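Local coordinates for probable amidase (Thermus thermophilus, PDB 2DC0), which is a probable amidase of the amidase family, an alpha/beta protein built around one large mixed beta sheet with helices packed against it, at residues 23-28 / 110-115; 295-300 / 314-319; 343-348 / 413-418. All blocks are in the same frame, centred on the assembly; numbering follows the deposited sequence.

Interaction 1: residues 23-28 / 110-115; sequences EALERA and LLFAKT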
loop_
_atom_site.group_PDB
_atom_site.type_symbol
_atom_site.label_atom_id
_atom_site.label_comp_id
_atom_site.label_asym_id
_atom_site.label_seq_id
_atom_site.Cartn_x
_atom_site.Cartn_y
_atom_site.Cartn_z
ATOM N N GLU A 23 -0.397 -26.740 34.929
ATOM C CA GLU A 23 0.806 -25.927 34.995
ATOM C C GLU A 23 0.442 -24.462 34.740
ATOM O O GLU A 23 0.870 -23.578 35.476
ATOM C CB GLU A 23 1.820 -26.409 33.955
ATOM C CG GLU A 23 3.030 -25.500 33.770
ATOM C CD GLU A 23 3.796 -25.265 35.062
ATOM O OE1 GLU A 23 4.088 -26.254 35.769
ATOM O OE2 GLU A 23 4.120 -24.093 35.362
ATOM N N ALA A 24 -0.359 -24.217 33.705
ATOM C CA ALA A 24 -0.778 -22.865 33.361
ATOM C C ALA A 24 -1.563 -22.224 34.503
ATOM O O ALA A 24 -1.361 -21.055 34.820
ATOM C CB ALA A 24 -1.626 -22.886 32.088
ATOM N N LEU A 25 -2.458 -22.995 35.116
ATOM C CA LEU A 25 -3.276 -22.498 36.217
ATOM C C LEU A 25 -2.466 -22.211 37.480
ATOM O O LEU A 25 -2.826 -21.331 38.268
ATOM C CB LEU A 25 -4.400 -23.490 36.531
ATOM C CG LEU A 25 -5.406 -23.724 35.395
ATOM C CD1 LEU A 25 -6.463 -24.738 35.835
ATOM C CD2 LEU A 25 -6.063 -22.407 35.011
ATOM N N GLU A 26 -1.378 -22.950 37.684
ATOM C CA GLU A 26 -0.540 -22.716 38.856
ATOM C C GLU A 26 0.184 -21.389 38.672
ATOM O O GLU A 26 0.298 -20.595 39.607
ATOM C CB GLU A 26 0.482 -23.842 39.041
ATOM C CG GLU A 26 -0.127 -25.187 39.405
ATOM C CD GLU A 26 0.918 -26.219 39.813
ATOM O OE1 GLU A 26 1.978 -26.291 39.153
ATOM O OE2 GLU A 26 0.671 -26.968 40.784
ATOM N N ARG A 27 0.664 -21.154 37.454
ATOM C CA ARG A 27 1.368 -19.919 37.136
ATOM C C ARG A 27 0.420 -18.727 37.227
ATOM O O ARG A 27 0.797 -17.662 37.715
ATOM C CB ARG A 27 1.967 -19.992 35.728
ATOM C CG ARG A 27 2.959 -21.133 35.512
ATOM C CD ARG A 27 4.249 -20.923 36.291
ATOM N NE ARG A 27 5.011 -19.779 35.790
ATOM C CZ ARG A 27 6.152 -19.350 36.325
ATOM N NH1 ARG A 27 6.670 -19.968 37.382
ATOM N NH2 ARG A 27 6.775 -18.301 35.801
ATOM N N ALA A 28 -0.813 -18.904 36.758
ATOM C CA ALA A 28 -1.799 -17.826 36.802
ATOM C C ALA A 28 -2.069 -17.453 38.249
ATOM O O ALA A 28 -2.181 -16.278 38.593
ATOM C CB ALA A 28 -3.098 -18.265 36.125
ATOM N N LEU A 110 -6.460 -25.544 23.476
ATOM C CA LEU A 110 -7.267 -25.384 24.674
ATOM C C LEU A 110 -7.214 -23.912 25.056
ATOM O O LEU A 110 -6.248 -23.454 25.672
ATOM C CB LEU A 110 -6.714 -26.251 25.808
ATOM C CG LEU A 110 -7.364 -26.057 27.180
ATOM C CD1 LEU A 110 -8.865 -26.244 27.084
ATOM C CD2 LEU A 110 -6.759 -27.048 28.168
ATOM N N LEU A 111 -8.241 -23.167 24.662
ATOM C CA LEU A 111 -8.322 -21.739 24.965
ATOM C C LEU A 111 -8.950 -21.637 26.348
ATOM O O LEU A 111 -10.155 -21.837 26.499
ATOM C CB LEU A 111 -9.199 -21.039 23.921
ATOM C CG LEU A 111 -8.819 -21.334 22.462
ATOM C CD1 LEU A 111 -9.838 -20.718 21.516
ATOM C CD2 LEU A 111 -7.429 -20.793 22.175
ATOM N N PHE A 112 -8.142 -21.317 27.354
ATOM C CA PHE A 112 -8.647 -21.265 28.721
ATOM C C PHE A 112 -8.862 -19.899 29.362
ATOM O O PHE A 112 -9.363 -19.820 30.484
ATOM C CB PHE A 112 -7.734 -22.090 29.632
ATOM C CG PHE A 112 -6.366 -21.496 29.813
ATOM C CD1 PHE A 112 -6.042 -20.798 30.974
ATOM C CD2 PHE A 112 -5.413 -21.603 28.809
ATOM C CE1 PHE A 112 -4.789 -20.214 31.127
ATOM C CE2 PHE A 112 -4.154 -21.023 28.951
ATOM C CZ PHE A 112 -3.844 -20.329 30.110
ATOM N N ALA A 113 -8.495 -18.822 28.682
ATOM C CA ALA A 113 -8.685 -17.516 29.291
ATOM C C ALA A 113 -8.555 -16.341 28.346
ATOM O O ALA A 113 -7.915 -16.434 27.299
ATOM C CB ALA A 113 -7.706 -17.346 30.459
ATOM N N LYS A 114 -9.175 -15.231 28.736
ATOM C CA LYS A 114 -9.115 -14.001 27.959
ATOM C C LYS A 114 -8.089 -13.155 28.696
ATOM O O LYS A 114 -8.064 -13.155 29.925
ATOM C CB LYS A 114 -10.474 -13.288 27.952
ATOM C CG LYS A 114 -11.636 -14.146 27.445
ATOM C CD LYS A 114 -11.422 -14.559 26.002
ATOM C CE LYS A 114 -11.515 -13.359 25.070
ATOM N NZ LYS A 114 -10.716 -13.613 23.854
ATOM N N THR A 115 -7.232 -12.448 27.966
ATOM C CA THR A 115 -6.218 -11.631 28.623
ATOM C C THR A 115 -6.519 -10.139 28.721
ATOM O O THR A 115 -7.205 -9.566 27.869
ATOM C CB THR A 115 -4.843 -11.752 27.930
ATOM O OG1 THR A 115 -4.949 -11.315 26.569
ATOM C CG2 THR A 115 -4.338 -13.179 27.980
#

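Interaction 2: residues 295-300 / 314-319; sequences RIHEKA and EALLAG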
loop_
_atom_site.group_PDB
_atom_site.type_symbol
_atom_site.label_atom_id
_atom_site.label_comp_id
_atom_site.label_asym_id
_atom_site.label_seq_id
_atom_site.Cartn_x
_atom_site.Cartn_y
_atom_site.Cartn_z
ATOM N N ARG A 295 -15.338 6.263 14.775
ATOM C CA ARG A 295 -16.565 5.890 14.094
ATOM C C ARG A 295 -17.057 4.516 14.546
ATOM O O ARG A 295 -18.244 4.206 14.447
ATOM C CB ARG A 295 -16.368 5.949 12.574
ATOM C CG ARG A 295 -15.919 7.340 12.077
ATOM C CD ARG A 295 -16.860 8.420 12.607
ATOM N NE ARG A 295 -16.545 9.801 12.223
ATOM C CZ ARG A 295 -15.459 10.476 12.596
ATOM N NH1 ARG A 295 -14.536 9.904 13.363
ATOM N NH2 ARG A 295 -15.325 11.755 12.255
ATOM N N ILE A 296 -16.151 3.688 15.056
ATOM C CA ILE A 296 -16.549 2.374 15.549
ATOM C C ILE A 296 -17.323 2.522 16.853
ATOM O O ILE A 296 -18.340 1.868 17.060
ATOM C CB ILE A 296 -15.333 1.489 15.845
ATOM C CG1 ILE A 296 -14.614 1.151 14.539
ATOM C CG2 ILE A 296 -15.777 0.227 16.593
ATOM C CD1 ILE A 296 -15.403 0.336 13.478
ATOM N N HIS A 297 -16.826 3.390 17.726
ATOM C CA HIS A 297 -17.427 3.609 19.038
ATOM C C HIS A 297 -18.247 4.884 19.128
ATOM O O HIS A 297 -18.516 5.379 20.221
ATOM C CB HIS A 297 -16.321 3.645 20.089
ATOM C CG HIS A 297 -15.498 2.397 20.128
ATOM N ND1 HIS A 297 -15.911 1.254 20.778
ATOM C CD2 HIS A 297 -14.309 2.094 19.552
ATOM C CE1 HIS A 297 -15.013 0.299 20.599
ATOM N NE2 HIS A 297 -14.032 0.784 19.858
ATOM N N GLU A 298 -18.651 5.406 17.979
ATOM C CA GLU A 298 -19.421 6.641 17.927
ATOM C C GLU A 298 -20.715 6.616 18.748
ATOM O O GLU A 298 -21.000 7.553 19.493
ATOM C CB GLU A 298 -19.726 6.981 16.470
ATOM C CG GLU A 298 -20.526 8.245 16.287
ATOM C CD GLU A 298 -20.443 8.776 14.871
ATOM O OE1 GLU A 298 -20.522 7.969 13.919
ATOM O OE2 GLU A 298 -20.304 10.003 14.715
ATOM N N LYS A 299 -21.490 5.545 18.613
ATOM C CA LYS A 299 -22.741 5.420 19.349
ATOM C C LYS A 299 -22.490 5.396 20.857
ATOM O O LYS A 299 -23.083 6.174 21.607
ATOM C CB LYS A 299 -23.474 4.150 18.912
ATOM C CG LYS A 299 -24.852 3.970 19.524
ATOM C CD LYS A 299 -25.558 2.765 18.918
ATOM C CE LYS A 299 -26.984 2.631 19.438
ATOM N NZ LYS A 299 -27.026 2.417 20.916
ATOM N N ALA A 300 -21.601 4.512 21.300
ATOM C CA ALA A 300 -21.293 4.404 22.724
ATOM C C ALA A 300 -20.726 5.703 23.294
ATOM O O ALA A 300 -21.014 6.063 24.437
ATOM C CB ALA A 300 -20.310 3.263 22.964
ATOM N N GLU A 314 -10.591 10.970 25.405
ATOM C CA GLU A 314 -9.970 12.110 24.742
ATOM C C GLU A 314 -9.514 11.741 23.327
ATOM O O GLU A 314 -9.709 12.515 22.381
ATOM C CB GLU A 314 -8.779 12.618 25.561
ATOM C CG GLU A 314 -7.914 13.637 24.829
ATOM C CD GLU A 314 -6.788 14.172 25.695
ATOM O OE1 GLU A 314 -6.200 13.380 26.462
ATOM O OE2 GLU A 314 -6.484 15.380 25.597
ATOM N N ALA A 315 -8.916 10.562 23.178
ATOM C CA ALA A 315 -8.450 10.112 21.866
ATOM C C ALA A 315 -9.637 9.904 20.929
ATOM O O ALA A 315 -9.590 10.286 19.760
ATOM C CB ALA A 315 -7.645 8.814 22.003
ATOM N N LEU A 316 -10.701 9.293 21.441
ATOM C CA LEU A 316 -11.884 9.067 20.626
ATOM C C LEU A 316 -12.508 10.398 20.207
ATOM O O LEU A 316 -12.936 10.555 19.061
ATOM C CB LEU A 316 -12.908 8.212 21.381
ATOM C CG LEU A 316 -12.566 6.725 21.507
ATOM C CD1 LEU A 316 -13.656 6.011 22.301
ATOM C CD2 LEU A 316 -12.433 6.098 20.116
ATOM N N LEU A 317 -12.553 11.360 21.128
ATOM C CA LEU A 317 -13.123 12.676 20.822
ATOM C C LEU A 317 -12.282 13.381 19.762
ATOM O O LEU A 317 -12.809 14.083 18.896
ATOM C CB LEU A 317 -13.200 13.537 22.086
ATOM C CG LEU A 317 -14.265 13.077 23.089
ATOM C CD1 LEU A 317 -14.133 13.859 24.384
ATOM C CD2 LEU A 317 -15.647 13.266 22.475
ATOM N N ALA A 318 -10.969 13.191 19.833
ATOM C CA ALA A 318 -10.081 13.789 18.851
ATOM C C ALA A 318 -10.426 13.158 17.502
ATOM O O ALA A 318 -10.357 13.813 16.464
ATOM C CB ALA A 318 -8.622 13.515 19.220
ATOM N N GLY A 319 -10.818 11.885 17.533
ATOM C CA GLY A 319 -11.186 11.186 16.311
ATOM C C GLY A 319 -12.478 11.722 15.706
ATOM O O GLY A 319 -12.645 11.748 14.484
#

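Interaction 3: residues 343-348 / 413-418; sequences KALRGV and VGAYGE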
loop_
_atom_site.group_PDB
_atom_site.type_symbol
_atom_site.label_atom_id
_atom_site.label_comp_id
_atom_site.label_asym_id
_atom_site.label_seq_id
_atom_site.Cartn_x
_atom_site.Cartn_y
_atom_site.Cartn_z
ATOM N N LYS A 343 11.405 1.474 -1.206
ATOM C CA LYS A 343 12.766 1.835 -1.588
ATOM C C LYS A 343 13.782 1.460 -0.510
ATOM O O LYS A 343 14.890 1.020 -0.819
ATOM C CB LYS A 343 12.838 3.338 -1.891
ATOM C CG LYS A 343 12.047 3.728 -3.133
ATOM C CD LYS A 343 11.859 5.231 -3.278
ATOM C CE LYS A 343 13.127 5.950 -3.689
ATOM N NZ LYS A 343 12.825 7.382 -3.983
ATOM N N ALA A 344 13.408 1.619 0.754
ATOM C CA ALA A 344 14.326 1.283 1.834
ATOM C C ALA A 344 14.591 -0.221 1.884
ATOM O O ALA A 344 15.682 -0.646 2.247
ATOM C CB ALA A 344 13.766 1.766 3.175
ATOM N N LEU A 345 13.590 -1.019 1.517
ATOM C CA LEU A 345 13.717 -2.473 1.536
ATOM C C LEU A 345 14.424 -3.053 0.314
ATOM O O LEU A 345 14.935 -4.172 0.363
ATOM C CB LEU A 345 12.334 -3.122 1.673
ATOM C CG LEU A 345 11.696 -3.077 3.064
ATOM C CD1 LEU A 345 10.242 -3.512 2.986
ATOM C CD2 LEU A 345 12.482 -3.980 4.010
ATOM N N ARG A 346 14.451 -2.299 -0.782
ATOM C CA ARG A 346 15.101 -2.769 -2.004
ATOM C C ARG A 346 16.585 -3.049 -1.787
ATOM O O ARG A 346 17.317 -2.198 -1.290
ATOM C CB ARG A 346 14.950 -1.736 -3.128
ATOM C CG ARG A 346 13.563 -1.660 -3.739
ATOM C CD ARG A 346 13.496 -0.579 -4.819
ATOM N NE ARG A 346 14.443 -0.817 -5.910
ATOM C CZ ARG A 346 14.299 -1.751 -6.847
ATOM N NH1 ARG A 346 13.237 -2.547 -6.840
ATOM N NH2 ARG A 346 15.223 -1.896 -7.790
ATOM N N GLY A 347 17.029 -4.244 -2.154
ATOM C CA GLY A 347 18.437 -4.565 -1.996
ATOM C C GLY A 347 18.853 -5.150 -0.657
ATOM O O GLY A 347 20.007 -5.540 -0.505
ATOM N N VAL A 348 17.945 -5.194 0.317
ATOM C CA VAL A 348 18.262 -5.774 1.626
ATOM C C VAL A 348 17.233 -6.859 1.942
ATOM O O VAL A 348 16.141 -6.871 1.374
ATOM C CB VAL A 348 18.267 -4.709 2.778
ATOM C CG1 VAL A 348 19.317 -3.640 2.501
ATOM C CG2 VAL A 348 16.892 -4.071 2.937
ATOM N N VAL A 413 11.911 -6.119 9.922
ATOM C CA VAL A 413 10.895 -5.689 8.958
ATOM C C VAL A 413 11.127 -6.208 7.544
ATOM O O VAL A 413 12.193 -5.990 6.971
ATOM C CB VAL A 413 10.852 -4.143 8.884
ATOM C CG1 VAL A 413 9.715 -3.687 7.982
ATOM C CG2 VAL A 413 10.710 -3.555 10.286
ATOM N N GLY A 414 10.126 -6.872 6.968
ATOM C CA GLY A 414 10.270 -7.396 5.615
ATOM C C GLY A 414 9.311 -6.760 4.622
ATOM O O GLY A 414 8.466 -5.946 5.001
ATOM N N ALA A 415 9.445 -7.126 3.351
ATOM C CA ALA A 415 8.579 -6.605 2.302
ATOM C C ALA A 415 7.190 -7.208 2.459
ATOM O O ALA A 415 7.029 -8.261 3.069
ATOM C CB ALA A 415 9.146 -6.958 0.917
ATOM N N TYR A 416 6.198 -6.530 1.893
ATOM C CA TYR A 416 4.813 -6.966 1.954
ATOM C C TYR A 416 4.714 -8.412 1.459
ATOM O O TYR A 416 5.266 -8.755 0.413
ATOM C CB TYR A 416 3.962 -6.037 1.081
ATOM C CG TYR A 416 2.528 -5.880 1.536
ATOM C CD1 TYR A 416 2.085 -4.701 2.135
ATOM C CD2 TYR A 416 1.612 -6.909 1.363
ATOM C CE1 TYR A 416 0.755 -4.554 2.550
ATOM C CE2 TYR A 416 0.288 -6.776 1.772
ATOM C CZ TYR A 416 -0.131 -5.598 2.362
ATOM O OH TYR A 416 -1.438 -5.482 2.755
ATOM N N GLY A 417 4.035 -9.259 2.228
ATOM C CA GLY A 417 3.873 -10.654 1.849
ATOM C C GLY A 417 5.062 -11.560 2.130
ATOM O O GLY A 417 4.971 -12.768 1.931
ATOM N N GLU A 418 6.173 -11.009 2.606
ATOM C CA GLU A 418 7.333 -11.852 2.875
ATOM C C GLU A 418 7.457 -12.319 4.320
ATOM O O GLU A 418 8.538 -12.282 4.910
ATOM C CB GLU A 418 8.614 -11.139 2.419
ATOM C CG GLU A 418 8.642 -10.893 0.908
ATOM C CD GLU A 418 8.162 -12.107 0.102
ATOM O OE1 GLU A 418 8.741 -13.206 0.257
ATOM O OE2 GLU A 418 7.195 -11.964 -0.685
#

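Interaction 1: residues 23-28 / 110-115
Phe112 meets the helix with the far end of its ring: CZ lies 3.9 Å from Ala24 CB, and this methyl comes at the ring obliquely. Leu25 adds a looser touch at the flank, where its CD2 methyl stands 4.3 Å from Phe112 CD1 and also approaches the ring obliquely. The two methyls therefore hold different parts of one aromatic group. Phe112 turns its CG into the crowded position between the backbone N and the carbonyl carbon (chi1 68°), a setting that carries the ring out from the strand toward residues 23-28. Within the strand, Leu110 O lies at the rim of the same ring, in its plane. Even the closest CA atoms, those of Ala24 and Phe112, are 9.3 Å apart; the gap is bridged by the ring from the strand and the two methyls from the helix, and the contact is apolar and buried. It packs helix 17-30 onto strand 110-115 of the mixed sheet. Around it, Leu40 of the edge strand 37-40 touches both Leu25 and Phe112, Ala45 of helix 42-57 also packs on the ring, and the neighbouring strand 69-73 contributes Pro69 and Thr71, which also pack on Phe112.

Interaction 2: residues 295-300 / 314-319
Arg295 makes the polar link of this contact, its NH1 donating to Gly319 O at 2.9 Å with an N-H...O angle of 160°. The bond is fairly straight, and the oxygen sits at the edge of the guanidinium, close to its plane. On the acceptor side the approach is less regular: NH1 stands well above the plane of the carbonyl group, 57° out of it, and not on a lone pair. The side chain starts away from helix 310-321 and has to double back; a bend at chi2 (-52°) turns the guanidinium toward the glycine. Its NH2 donates to Leu322 O, just beyond that helix, while Tyr291, one turn earlier in helix 281-296, forms a cation-pi pair with the same arginine. Arg328 of the second subunit packs on it as well.

The end of Ile296 leads away from residues 314-319, but its CG2 methyl lies 3.7 Å above one face of the His297 ring, displaced toward the rim. His297 itself is the joint of the segment, the first residue to leave helix 281-296 and the N-cap of helix 298-303. Its CB comes 4.2 Å from Leu316 CD1, and Leu316 CD2 approaches the imidazole obliquely. Past this point the chain enters the second helix, whose Leu301 also packs on Leu316.

Chemically the contact has two unlike halves, an apolar touch at the bend between helices and a guanidinium that gives one N-H group to each of two carbonyls, NH1 to Gly319 O and NH2 to Leu322 O. Because of these two bonds, the positive guanidinium sits at the C-terminal end of helix 310-321, where it would probably be favoured by the partial negative charge of the helix end.

Interaction 3: residues 343-348 / 413-418
Ala415, on which Leu345 packs, is held by a tight turn: its O accepts the N-H of Glu418 at 2.9 Å, closing a type II beta turn with Gly417 at the position of positive phi. Leu345 opens a second type II turn at the end of helix 324-345, where Val348 N donates to Leu345 O at 3.2 Å and Gly347 takes the corresponding place. The contact thus joins the turn after the helix to the end of strand 406-413 and the start of the turn that follows it, and one side chain spans it. With CG anti to the carbonyl carbon (chi1 -76°), Leu345 extends toward residues 413-415 and spreads its two methyls along their backbone. CD1 reaches 3.6 Å from Ala415 CA and lies 4.2 Å from the methyl CB of Ala415. The same CD1 also stands 3.6 Å from Gly414 O, while CD2 is at 3.6 Å from Val413 O. Leu351 of strand 350-354 touches both Leu345 and Val413, so the leucine rests beside the sheet.

Both segments also meet the second subunit. Glu418, the N-cap of helix 419-430, pairs through OE1 with Arg346 NH1 of that subunit, and Lys343 forms a salt bridge to its Glu226.

Between the segments, then, the chemistry is that of leucine methyls against backbone carbonyls, CD1 lying over the Gly414 peptide, with one apolar touch on the Ala415 methyl. Gly414 O is buried here without a hydrogen-bonding partner in the model, and the hydrocarbon of Leu345 shields it; such a carbonyl probably costs some stability, set against the apolar packing.

Overall arrangement
The three contacts follow one another along the chain, and none touches another. Interactions 1 and 3 lie on opposite sides of the chain's centre, with centres 37 Å apart, yet they share the large mixed sheet: strand 110-115 belongs to one half of it, strands 350-354 and 406-413 to the other. Interaction 2 lies among helices away from these strands, its centre 33 Å from that of interaction 1 and 34 Å from that of interaction 3. Helix 310-321 is followed directly by helix 324-345, which runs on to interaction 3. Interaction 1 thus joins a helix to the sheet inside the chain, whereas interactions 2 and 3 lie where residues of the second subunit come within reach.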